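Local coordinates for D-isomer specific 2-hydroxyacid dehydrogenase family protein (Aeromonas salmonicida subsp. salmonicida, PDB 3HG7) that probably acts as an NAD-dependent oxidoreductase of the D-isomer specific 2-hydroxyacid dehydrogenase family, at residues Q13-L27 with Y283-Y297. The protein carries 1 engineered substitution. Sequence-based numbering, arbitrary orientation. Where two conformers were deposited one is given.
Sequences QDNAHYERLLKAAHL and YSFPDDVAQIFVRNY
P286, the first residue of helix 286-301, is gripped between two aromatic side chains of helix 15-24, and the pair illustrates how a D-2-hydroxyacid dehydrogenase completes its smaller domain: after the Rossmann-type coenzyme domain the chain returns, and its last helix packs beside the first helix on the parallel sheet that contains strands 6-11 and 70-73. The axes of 15-24 and 286-297 come within 9.8 Å and are inclined at 48°. P286 CB makes a CH-pi contact with each ring, lying 3.7 Å from the centroid of H17 and 4.0 Å from that of Y18. H17 reaches its place because CG stands opposite the backbone N (chi1 -158°), which lays the imidazole over the proline; the carboxylate of D287 approaches the same ring obliquely, its plane steeply inclined. Y18 continues past P286 until its hydroxyl meets V289, whose CB lies near the ring plane. Farther along, L21 sets CD1 against the methyl of A290, while its CD2 lies beside the carboxylate of D287, and L22 CD1 touches both F293 CD2 and V294 CG2. L27, beyond the helix, closes this apolar row with CD2 on V294 and Y297, while the F293 ring also meets that of W70 in strand 70-73, the two planes nearly parallel. The opposite end is polar. Y283 OH donates to D14 OD2, which receives it on its syn lone pair, 2.7 Å away, with ring and carboxylate planes 78° apart. One water joins this same carboxylate oxygen to Y18 and S284: it accepts from Y18 OH at 2.7 Å and donates to S284 O at 2.9 Å and to D14 OD2 at 2.6 Å.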
ATOM      1  N   GLN A  13      -3.936 -15.640  -6.905  1.00 12.86           N
ATOM      2  CA  GLN A  13      -5.381 -15.793  -6.676  1.00 14.35           C
ATOM      3  C   GLN A  13      -6.125 -15.281  -7.908  1.00 13.73           C
ATOM      4  O   GLN A  13      -7.251 -15.667  -8.150  1.00 14.43           O
ATOM      5  CB  GLN A  13      -5.833 -15.070  -5.409  1.00 17.25           C
ATOM      6  CG  GLN A  13      -5.610 -13.577  -5.393  1.00 21.74           C
ATOM      7  CD  GLN A  13      -6.061 -12.968  -4.070  1.00 21.75           C
ATOM      8  OE1 GLN A  13      -7.052 -12.254  -4.015  1.00 23.90           O
ATOM      9  NE2 GLN A  13      -5.344 -13.292  -2.985  1.00 23.56           N
ATOM     10  N   ASP A  14      -5.446 -14.457  -8.721  1.00 11.36           N
ATOM     11  CA  ASP A  14      -6.007 -13.973  -9.975  1.00 12.75           C
ATOM     12  C   ASP A  14      -5.576 -14.755 -11.222  1.00 13.39           C
ATOM     13  O   ASP A  14      -5.641 -14.228 -12.346  1.00 13.87           O
ATOM     14  CB  ASP A  14      -5.648 -12.483 -10.134  1.00 14.78           C
ATOM     15  CG  ASP A  14      -6.345 -11.594  -9.115  1.00 13.61           C
ATOM     16  OD1 ASP A  14      -7.548 -11.824  -8.807  1.00 17.49           O
ATOM     17  OD2 ASP A  14      -5.685 -10.658  -8.603  1.00 18.55           O
ATOM     18  N   ASN A  15      -5.135 -16.000 -11.036  1.00 11.86           N
ATOM     19  CA  ASN A  15      -4.679 -16.847 -12.147  1.00 12.06           C
ATOM     20  C   ASN A  15      -5.573 -16.844 -13.390  1.00 12.73           C
ATOM     21  O   ASN A  15      -5.074 -16.808 -14.513  1.00 12.59           O
ATOM     22  CB  ASN A  15      -4.554 -18.302 -11.686  1.00 11.10           C
ATOM     23  CG  ASN A  15      -3.194 -18.623 -11.082  1.00 13.10           C
ATOM     24  OD1 ASN A  15      -2.276 -17.809 -11.118  1.00 11.47           O
ATOM     25  ND2 ASN A  15      -3.062 -19.827 -10.518  1.00 10.94           N
ATOM     26  N   ALA A  16      -6.883 -16.975 -13.195  1.00 12.25           N
ATOM     27  CA  ALA A  16      -7.777 -17.076 -14.328  1.00 14.73           C
ATOM     28  C   ALA A  16      -7.692 -15.804 -15.196  1.00 14.81           C
ATOM     29  O   ALA A  16      -7.587 -15.891 -16.428  1.00 13.75           O
ATOM     30  CB  ALA A  16      -9.223 -17.371 -13.866  1.00 15.80           C
ATOM     31  N   HIS A  17      -7.676 -14.650 -14.533  1.00 14.82           N
ATOM     32  CA  HIS A  17      -7.566 -13.356 -15.194  1.00 16.25           C
ATOM     33  C   HIS A  17      -6.175 -13.240 -15.846  1.00 15.57           C
ATOM     34  O   HIS A  17      -6.063 -12.905 -17.021  1.00 16.37           O
ATOM     35  CB  HIS A  17      -7.793 -12.231 -14.179  1.00 18.15           C
ATOM     36  CG  HIS A  17      -8.216 -10.922 -14.784  1.00 20.81           C
ATOM     37  ND1 HIS A  17      -8.812  -9.914 -14.048  1.00 19.90           N
ATOM     38  CD2 HIS A  17      -8.152 -10.469 -16.058  1.00 20.16           C
ATOM     39  CE1 HIS A  17      -9.066  -8.886 -14.843  1.00 21.58           C
ATOM     40  NE2 HIS A  17      -8.679  -9.202 -16.071  1.00 20.06           N
ATOM     41  N   TYR A  18      -5.122 -13.543 -15.095  1.00 13.32           N
ATOM     42  CA  TYR A  18      -3.760 -13.482 -15.694  1.00 13.09           C
ATOM     43  C   TYR A  18      -3.597 -14.377 -16.918  1.00 14.22           C
ATOM     44  O   TYR A  18      -2.944 -13.991 -17.917  1.00 14.41           O
ATOM     45  CB  TYR A  18      -2.669 -13.782 -14.645  1.00 12.83           C
ATOM     46  CG  TYR A  18      -2.489 -12.619 -13.704  1.00 14.97           C
ATOM     47  CD1 TYR A  18      -2.150 -11.347 -14.205  1.00 13.81           C
ATOM     48  CD2 TYR A  18      -2.638 -12.775 -12.325  1.00 13.00           C
ATOM     49  CE1 TYR A  18      -2.027 -10.249 -13.346  1.00 15.10           C
ATOM     50  CE2 TYR A  18      -2.493 -11.703 -11.468  1.00 14.67           C
ATOM     51  CZ  TYR A  18      -2.183 -10.437 -11.982  1.00 14.42           C
ATOM     52  OH  TYR A  18      -2.024  -9.341 -11.139  1.00 15.23           O
ATOM     53  N   GLU A  19      -4.130 -15.595 -16.834  1.00 15.34           N
ATOM     54  CA  GLU A  19      -3.993 -16.547 -17.947  1.00 16.69           C
ATOM     55  C   GLU A  19      -4.670 -16.022 -19.212  1.00 17.40           C
ATOM     56  O   GLU A  19      -4.098 -16.134 -20.305  1.00 18.34           O
ATOM     57  CB  GLU A  19      -4.547 -17.924 -17.561  1.00 17.88           C
ATOM     58  CG  GLU A  19      -4.457 -18.980 -18.647  1.00 22.27           C
ATOM     59  CD  GLU A  19      -4.913 -20.345 -18.165  1.00 20.41           C
ATOM     60  OE1 GLU A  19      -6.059 -20.449 -17.703  1.00 22.66           O
ATOM     61  OE2 GLU A  19      -4.121 -21.304 -18.255  1.00 23.21           O
ATOM     62  N   ARG A  20      -5.878 -15.480 -19.045  1.00 17.75           N
ATOM     63  CA  ARG A  20      -6.620 -14.875 -20.149  0.50 17.61           C
ATOM     64  C   ARG A  20      -5.809 -13.730 -20.746  1.00 17.85           C
ATOM     65  O   ARG A  20      -5.612 -13.685 -21.951  1.00 18.41           O
ATOM     66  CB  ARG A  20      -7.995 -14.371 -19.692  0.50 17.10           C
ATOM     67  CG  ARG A  20      -8.721 -13.487 -20.703  0.50 27.32           C
ATOM     68  CD  ARG A  20     -10.204 -13.350 -20.388  0.50 15.53           C
ATOM     69  NE  ARG A  20     -10.453 -12.713 -19.103  0.50 26.83           N
ATOM     70  CZ  ARG A  20     -10.194 -11.439 -18.829  0.50 15.04           C
ATOM     71  NH1 ARG A  20      -9.643 -10.651 -19.742  0.50 26.41           N
ATOM     72  NH2 ARG A  20     -10.477 -10.961 -17.629  0.50 26.57           N
ATOM     73  N   LEU A  21      -5.325 -12.830 -19.904  1.00 17.70           N
ATOM     74  CA  LEU A  21      -4.605 -11.644 -20.377  1.00 18.28           C
ATOM     75  C   LEU A  21      -3.304 -11.982 -21.094  1.00 18.48           C
ATOM     76  O   LEU A  21      -2.988 -11.429 -22.173  1.00 18.14           O
ATOM     77  CB  LEU A  21      -4.312 -10.725 -19.202  1.00 19.06           C
ATOM     78  CG  LEU A  21      -5.462  -9.885 -18.640  1.00 16.35           C
ATOM     79  CD1 LEU A  21      -5.088  -9.353 -17.290  1.00 20.03           C
ATOM     80  CD2 LEU A  21      -5.777  -8.751 -19.648  1.00 20.09           C
ATOM     81  N   LEU A  22      -2.547 -12.881 -20.483  1.00 18.21           N
ATOM     82  CA  LEU A  22      -1.273 -13.337 -21.052  1.00 18.73           C
ATOM     83  C   LEU A  22      -1.402 -14.157 -22.334  1.00 20.64           C
ATOM     84  O   LEU A  22      -0.524 -14.096 -23.201  1.00 19.80           O
ATOM     85  CB  LEU A  22      -0.469 -14.092 -19.993  1.00 17.77           C
ATOM     86  CG  LEU A  22       0.634 -13.332 -19.247  1.00 34.60           C
ATOM     87  CD1 LEU A  22       0.509 -11.784 -19.248  1.00 18.18           C
ATOM     88  CD2 LEU A  22       0.781 -13.852 -17.837  1.00 19.18           C
ATOM     89  N   LYS A  23      -2.484 -14.928 -22.450  1.00 22.85           N
ATOM     90  CA  LYS A  23      -2.786 -15.661 -23.681  1.00 25.24           C
ATOM     91  C   LYS A  23      -3.195 -14.699 -24.804  1.00 26.97           C
ATOM     92  O   LYS A  23      -2.981 -14.988 -25.985  1.00 27.46           O
ATOM     93  CB  LYS A  23      -3.892 -16.697 -23.459  1.00 26.52           C
ATOM     94  CG  LYS A  23      -3.401 -18.047 -22.956  1.00 32.25           C
ATOM     95  CD  LYS A  23      -4.599 -18.978 -22.738  1.00 29.15           C
ATOM     96  CE  LYS A  23      -4.173 -20.364 -22.286  1.00 32.49           C
ATOM     97  NZ  LYS A  23      -5.357 -21.269 -22.183  1.00 30.77           N
ATOM     98  N   ALA A  24      -3.769 -13.556 -24.426  1.00 27.41           N
ATOM     99  CA  ALA A  24      -4.157 -12.538 -25.399  1.00 29.12           C
ATOM    100  C   ALA A  24      -2.921 -11.801 -25.926  1.00 30.73           C
ATOM    101  O   ALA A  24      -2.897 -11.368 -27.086  1.00 30.67           O
ATOM    102  CB  ALA A  24      -5.144 -11.562 -24.795  1.00 29.11           C
ATOM    103  N   ALA A  25      -1.891 -11.695 -25.078  1.00 31.12           N
ATOM    104  CA  ALA A  25      -0.666 -10.947 -25.396  1.00 31.99           C
ATOM    105  C   ALA A  25       0.214 -11.629 -26.442  1.00 33.19           C
ATOM    106  O   ALA A  25       1.125 -10.995 -26.992  1.00 33.63           O
ATOM    107  CB  ALA A  25       0.132 -10.698 -24.132  1.00 32.10           C
ATOM    108  N   HIS A  26      -0.060 -12.912 -26.692  1.00 33.50           N
ATOM    109  CA  HIS A  26       0.660 -13.696 -27.700  0.50 34.14           C
ATOM    110  C   HIS A  26       2.180 -13.466 -27.607  1.00 34.22           C
ATOM    111  O   HIS A  26       2.761 -12.750 -28.427  1.00 35.19           O
ATOM    112  CB  HIS A  26       0.115 -13.377 -29.106  0.50 34.54           C
ATOM    113  CG  HIS A  26       0.348 -14.462 -30.115  0.50 35.18           C
ATOM    114  ND1 HIS A  26       0.225 -15.802 -29.813  0.50 34.98           N
ATOM    115  CD2 HIS A  26       0.665 -14.401 -31.431  0.50 34.71           C
ATOM    116  CE1 HIS A  26       0.478 -16.519 -30.894  0.50 35.02           C
ATOM    117  NE2 HIS A  26       0.746 -15.692 -31.890  0.50 35.34           N
ATOM    118  N   LEU A  27       2.797 -14.059 -26.585  1.00 32.56           N
ATOM    119  CA  LEU A  27       4.225 -13.965 -26.337  1.00 30.99           C
ATOM    120  C   LEU A  27       4.821 -15.234 -26.896  1.00 29.12           C
ATOM    121  O   LEU A  27       4.458 -16.334 -26.473  1.00 27.32           O
ATOM    122  CB  LEU A  27       4.505 -13.856 -24.834  1.00 31.78           C
ATOM    123  CG  LEU A  27       3.698 -12.796 -24.066  1.00 22.82           C
ATOM    124  CD1 LEU A  27       3.503 -13.177 -22.603  1.00 32.05           C
ATOM    125  CD2 LEU A  27       4.295 -11.399 -24.164  1.00 32.08           C
ATOM    126  N   TYR A 283      -5.667  -2.266  -4.459  1.00 15.29           N
ATOM    127  CA  TYR A 283      -5.553  -3.622  -5.005  1.00 16.91           C
ATOM    128  C   TYR A 283      -4.673  -3.625  -6.230  1.00 15.38           C
ATOM    129  O   TYR A 283      -4.605  -2.629  -6.936  1.00 14.87           O
ATOM    130  CB  TYR A 283      -6.957  -4.117  -5.390  1.00 20.20           C
ATOM    131  CG  TYR A 283      -6.965  -5.580  -5.700  1.00 32.19           C
ATOM    132  CD1 TYR A 283      -7.071  -6.056  -7.016  1.00 22.36           C
ATOM    133  CD2 TYR A 283      -6.833  -6.503  -4.668  1.00 23.29           C
ATOM    134  CE1 TYR A 283      -7.037  -7.444  -7.285  1.00 32.73           C
ATOM    135  CE2 TYR A 283      -6.795  -7.879  -4.923  1.00 33.05           C
ATOM    136  CZ  TYR A 283      -6.897  -8.338  -6.225  1.00 23.17           C
ATOM    137  OH  TYR A 283      -6.861  -9.705  -6.413  1.00 34.04           O
ATOM    138  N   SER A 284      -3.987  -4.754  -6.496  1.00 15.65           N
ATOM    139  CA  SER A 284      -3.183  -4.880  -7.716  1.00 16.11           C
ATOM    140  C   SER A 284      -4.098  -5.469  -8.768  1.00 16.47           C
ATOM    141  O   SER A 284      -4.339  -6.697  -8.775  1.00 18.08           O
ATOM    142  CB  SER A 284      -2.015  -5.879  -7.503  1.00 14.65           C
ATOM    143  OG  SER A 284      -1.006  -5.330  -6.658  1.00 17.74           O
ATOM    144  N   PHE A 285      -4.604  -4.629  -9.655  1.00 14.32           N
ATOM    145  CA  PHE A 285      -5.585  -5.069 -10.625  1.00 15.61           C
ATOM    146  C   PHE A 285      -4.891  -5.788 -11.762  1.00 15.78           C
ATOM    147  O   PHE A 285      -3.849  -5.294 -12.240  1.00 14.40           O
ATOM    148  CB  PHE A 285      -6.421  -3.885 -11.111  1.00 17.83           C
ATOM    149  CG  PHE A 285      -7.497  -3.496 -10.125  1.00 18.29           C
ATOM    150  CD1 PHE A 285      -8.782  -4.035 -10.225  1.00 18.91           C
ATOM    151  CD2 PHE A 285      -7.206  -2.661  -9.050  1.00 18.43           C
ATOM    152  CE1 PHE A 285      -9.757  -3.693  -9.287  1.00 17.73           C
ATOM    153  CE2 PHE A 285      -8.194  -2.332  -8.108  1.00 18.14           C
ATOM    154  CZ  PHE A 285      -9.452  -2.844  -8.243  1.00 18.25           C
ATOM    155  N   PRO A 286      -5.424  -6.959 -12.188  1.00 16.65           N
ATOM    156  CA  PRO A 286      -4.615  -7.781 -13.099  1.00 17.43           C
ATOM    157  C   PRO A 286      -4.331  -7.091 -14.426  1.00 18.32           C
ATOM    158  O   PRO A 286      -3.233  -7.237 -14.950  1.00 16.67           O
ATOM    159  CB  PRO A 286      -5.469  -9.036 -13.308  1.00 17.96           C
ATOM    160  CG  PRO A 286      -6.266  -9.134 -12.043  1.00 20.22           C
ATOM    161  CD  PRO A 286      -6.576  -7.711 -11.637  1.00 17.78           C
ATOM    162  N   ASP A 287      -5.289  -6.316 -14.944  1.00 19.89           N
ATOM    163  CA  ASP A 287      -5.063  -5.586 -16.194  1.00 21.91           C
ATOM    164  C   ASP A 287      -3.804  -4.727 -16.100  1.00 20.64           C
ATOM    165  O   ASP A 287      -3.014  -4.670 -17.050  1.00 20.58           O
ATOM    166  CB  ASP A 287      -6.287  -4.739 -16.596  1.00 26.09           C
ATOM    167  CG  ASP A 287      -7.494  -5.593 -16.987  1.00 38.03           C
ATOM    168  OD1 ASP A 287      -8.197  -6.087 -16.080  1.00 29.54           O
ATOM    169  OD2 ASP A 287      -7.765  -5.758 -18.195  1.00 28.45           O
ATOM    170  N   ASP A 288      -3.580  -4.076 -14.962  1.00 19.19           N
ATOM    171  CA  ASP A 288      -2.395  -3.224 -14.848  1.00 19.88           C
ATOM    172  C   ASP A 288      -1.123  -3.986 -14.524  1.00 18.25           C
ATOM    173  O   ASP A 288      -0.044  -3.632 -15.005  1.00 17.56           O
ATOM    174  CB  ASP A 288      -2.609  -2.134 -13.824  1.00 22.51           C
ATOM    175  CG  ASP A 288      -3.585  -1.078 -14.310  1.00 32.76           C
ATOM    176  OD1 ASP A 288      -3.925  -1.045 -15.513  1.00 25.47           O
ATOM    177  OD2 ASP A 288      -3.999  -0.264 -13.490  1.00 25.60           O
ATOM    178  N   VAL A 289      -1.258  -5.030 -13.715  1.00 16.47           N
ATOM    179  CA  VAL A 289      -0.106  -5.866 -13.375  1.00 16.26           C
ATOM    180  C   VAL A 289       0.366  -6.636 -14.634  1.00 14.57           C
ATOM    181  O   VAL A 289       1.560  -6.779 -14.856  1.00 13.39           O
ATOM    182  CB  VAL A 289      -0.421  -6.844 -12.208  1.00 16.40           C
ATOM    183  CG1 VAL A 289       0.772  -7.787 -11.938  1.00 15.99           C
ATOM    184  CG2 VAL A 289      -0.768  -6.090 -10.932  1.00 15.79           C
ATOM    185  N   ALA A 290      -0.565  -7.108 -15.463  1.00 14.14           N
ATOM    186  CA  ALA A 290      -0.180  -7.854 -16.665  1.00 15.09           C
ATOM    187  C   ALA A 290       0.597  -6.976 -17.626  1.00 15.51           C
ATOM    188  O   ALA A 290       1.520  -7.439 -18.298  1.00 15.21           O
ATOM    189  CB  ALA A 290      -1.389  -8.438 -17.346  1.00 13.99           C
ATOM    190  N   GLN A 291       0.219  -5.698 -17.690  1.00 15.15           N
ATOM    191  CA  GLN A 291       0.919  -4.716 -18.490  1.00 15.32           C
ATOM    192  C   GLN A 291       2.357  -4.550 -17.990  1.00 14.82           C
ATOM    193  O   GLN A 291       3.279  -4.485 -18.798  1.00 14.89           O
ATOM    194  CB  GLN A 291       0.149  -3.378 -18.436  1.00 16.66           C
ATOM    195  CG  GLN A 291       0.591  -2.322 -19.437  1.00 34.48           C
ATOM    196  CD  GLN A 291      -0.247  -1.030 -19.345  1.00 20.03           C
ATOM    197  OE1 GLN A 291      -0.031  -0.089 -20.115  1.00 35.21           O
ATOM    198  NE2 GLN A 291      -1.199  -0.994 -18.417  1.00 34.49           N
ATOM    199  N   ILE A 292       2.548  -4.520 -16.667  1.00 13.89           N
ATOM    200  CA  ILE A 292       3.896  -4.465 -16.060  1.00 13.44           C
ATOM    201  C   ILE A 292       4.700  -5.714 -16.416  1.00 13.48           C
ATOM    202  O   ILE A 292       5.878  -5.623 -16.790  1.00 12.89           O
ATOM    203  CB  ILE A 292       3.836  -4.279 -14.531  1.00 13.75           C
ATOM    204  CG1 ILE A 292       3.351  -2.856 -14.197  1.00 14.47           C
ATOM    205  CG2 ILE A 292       5.191  -4.504 -13.870  1.00 14.72           C
ATOM    206  CD1 ILE A 292       3.018  -2.661 -12.700  1.00 14.70           C
ATOM    207  N   PHE A 293       4.035  -6.857 -16.321  1.00 11.85           N
ATOM    208  CA  PHE A 293       4.663  -8.133 -16.663  1.00 12.36           C
ATOM    209  C   PHE A 293       5.124  -8.155 -18.124  1.00 13.06           C
ATOM    210  O   PHE A 293       6.283  -8.454 -18.408  1.00 13.39           O
ATOM    211  CB  PHE A 293       3.753  -9.328 -16.372  1.00 12.81           C
ATOM    212  CG  PHE A 293       4.372 -10.646 -16.818  1.00 13.44           C
ATOM    213  CD1 PHE A 293       5.234 -11.344 -15.975  1.00 12.86           C
ATOM    214  CD2 PHE A 293       4.156 -11.129 -18.106  1.00 12.90           C
ATOM    215  CE1 PHE A 293       5.839 -12.541 -16.391  1.00 13.84           C
ATOM    216  CE2 PHE A 293       4.785 -12.290 -18.562  1.00 13.79           C
ATOM    217  CZ  PHE A 293       5.624 -13.013 -17.696  1.00 12.97           C
ATOM    218  N   VAL A 294       4.238  -7.824 -19.053  1.00 13.61           N
ATOM    219  CA  VAL A 294       4.606  -7.895 -20.471  1.00 14.64           C
ATOM    220  C   VAL A 294       5.719  -6.896 -20.854  1.00 14.65           C
ATOM    221  O   VAL A 294       6.600  -7.245 -21.637  1.00 15.02           O
ATOM    222  CB  VAL A 294       3.346  -7.760 -21.374  1.00 16.45           C
ATOM    223  CG1 VAL A 294       3.716  -7.517 -22.838  1.00 21.88           C
ATOM    224  CG2 VAL A 294       2.472  -8.991 -21.208  1.00 21.30           C
ATOM    225  N   ARG A 295       5.711  -5.688 -20.288  1.00 14.46           N
ATOM    226  CA  ARG A 295       6.794  -4.725 -20.575  1.00 14.81           C
ATOM    227  C   ARG A 295       8.123  -5.254 -20.015  1.00 13.75           C
ATOM    228  O   ARG A 295       9.150  -5.193 -20.678  1.00 11.70           O
ATOM    229  CB  ARG A 295       6.476  -3.294 -20.059  1.00 16.61           C
ATOM    230  CG  ARG A 295       5.357  -2.558 -20.805  1.00 40.47           C
ATOM    231  CD  ARG A 295       5.233  -1.064 -20.379  1.00 21.21           C
ATOM    232  NE  ARG A 295       5.571  -0.860 -18.967  1.00 41.80           N
ATOM    233  CZ  ARG A 295       4.701  -0.533 -18.011  1.00 22.87           C
ATOM    234  NH1 ARG A 295       5.122  -0.391 -16.756  1.00 41.87           N
ATOM    235  NH2 ARG A 295       3.418  -0.351 -18.303  1.00 41.87           N
ATOM    236  N   ASN A 296       8.083  -5.797 -18.796  1.00 14.11           N
ATOM    237  CA  ASN A 296       9.263  -6.409 -18.193  1.00 13.61           C
ATOM    238  C   ASN A 296       9.717  -7.655 -18.941  1.00 11.82           C
ATOM    239  O   ASN A 296      10.912  -7.915 -19.046  1.00 11.06           O
ATOM    240  CB  ASN A 296       9.020  -6.725 -16.711  1.00 13.48           C
ATOM    241  CG  ASN A 296       9.560  -5.634 -15.770  1.00 11.63           C
ATOM    242  OD1 ASN A 296      10.385  -4.787 -16.154  1.00 15.13           O
ATOM    243  ND2 ASN A 296       9.123  -5.687 -14.519  1.00 14.45           N
ATOM    244  N   TYR A 297       8.770  -8.413 -19.482  1.00 11.91           N
ATOM    245  CA  TYR A 297       9.107  -9.611 -20.259  1.00 11.90           C
ATOM    246  C   TYR A 297       9.933  -9.248 -21.499  1.00 13.06           C
ATOM    247  O   TYR A 297      10.965  -9.869 -21.775  1.00 13.77           O
ATOM    248  CB  TYR A 297       7.840 -10.387 -20.646  1.00 11.68           C
ATOM    249  CG  TYR A 297       8.129 -11.609 -21.483  1.00 11.57           C
ATOM    250  CD1 TYR A 297       8.554 -12.791 -20.894  1.00 10.27           C
ATOM    251  CD2 TYR A 297       7.948 -11.589 -22.862  1.00 11.86           C
ATOM    252  CE1 TYR A 297       8.819 -13.911 -21.666  1.00 11.80           C
ATOM    253  CE2 TYR A 297       8.204 -12.689 -23.641  1.00 11.97           C
ATOM    254  CZ  TYR A 297       8.651 -13.850 -23.045  1.00 11.59           C
ATOM    255  OH  TYR A 297       8.918 -14.971 -23.806  1.00 12.57           O
TER
HETATM  256  O   HOH W   1      -3.372  -9.422  -8.818  1.00 27.24           O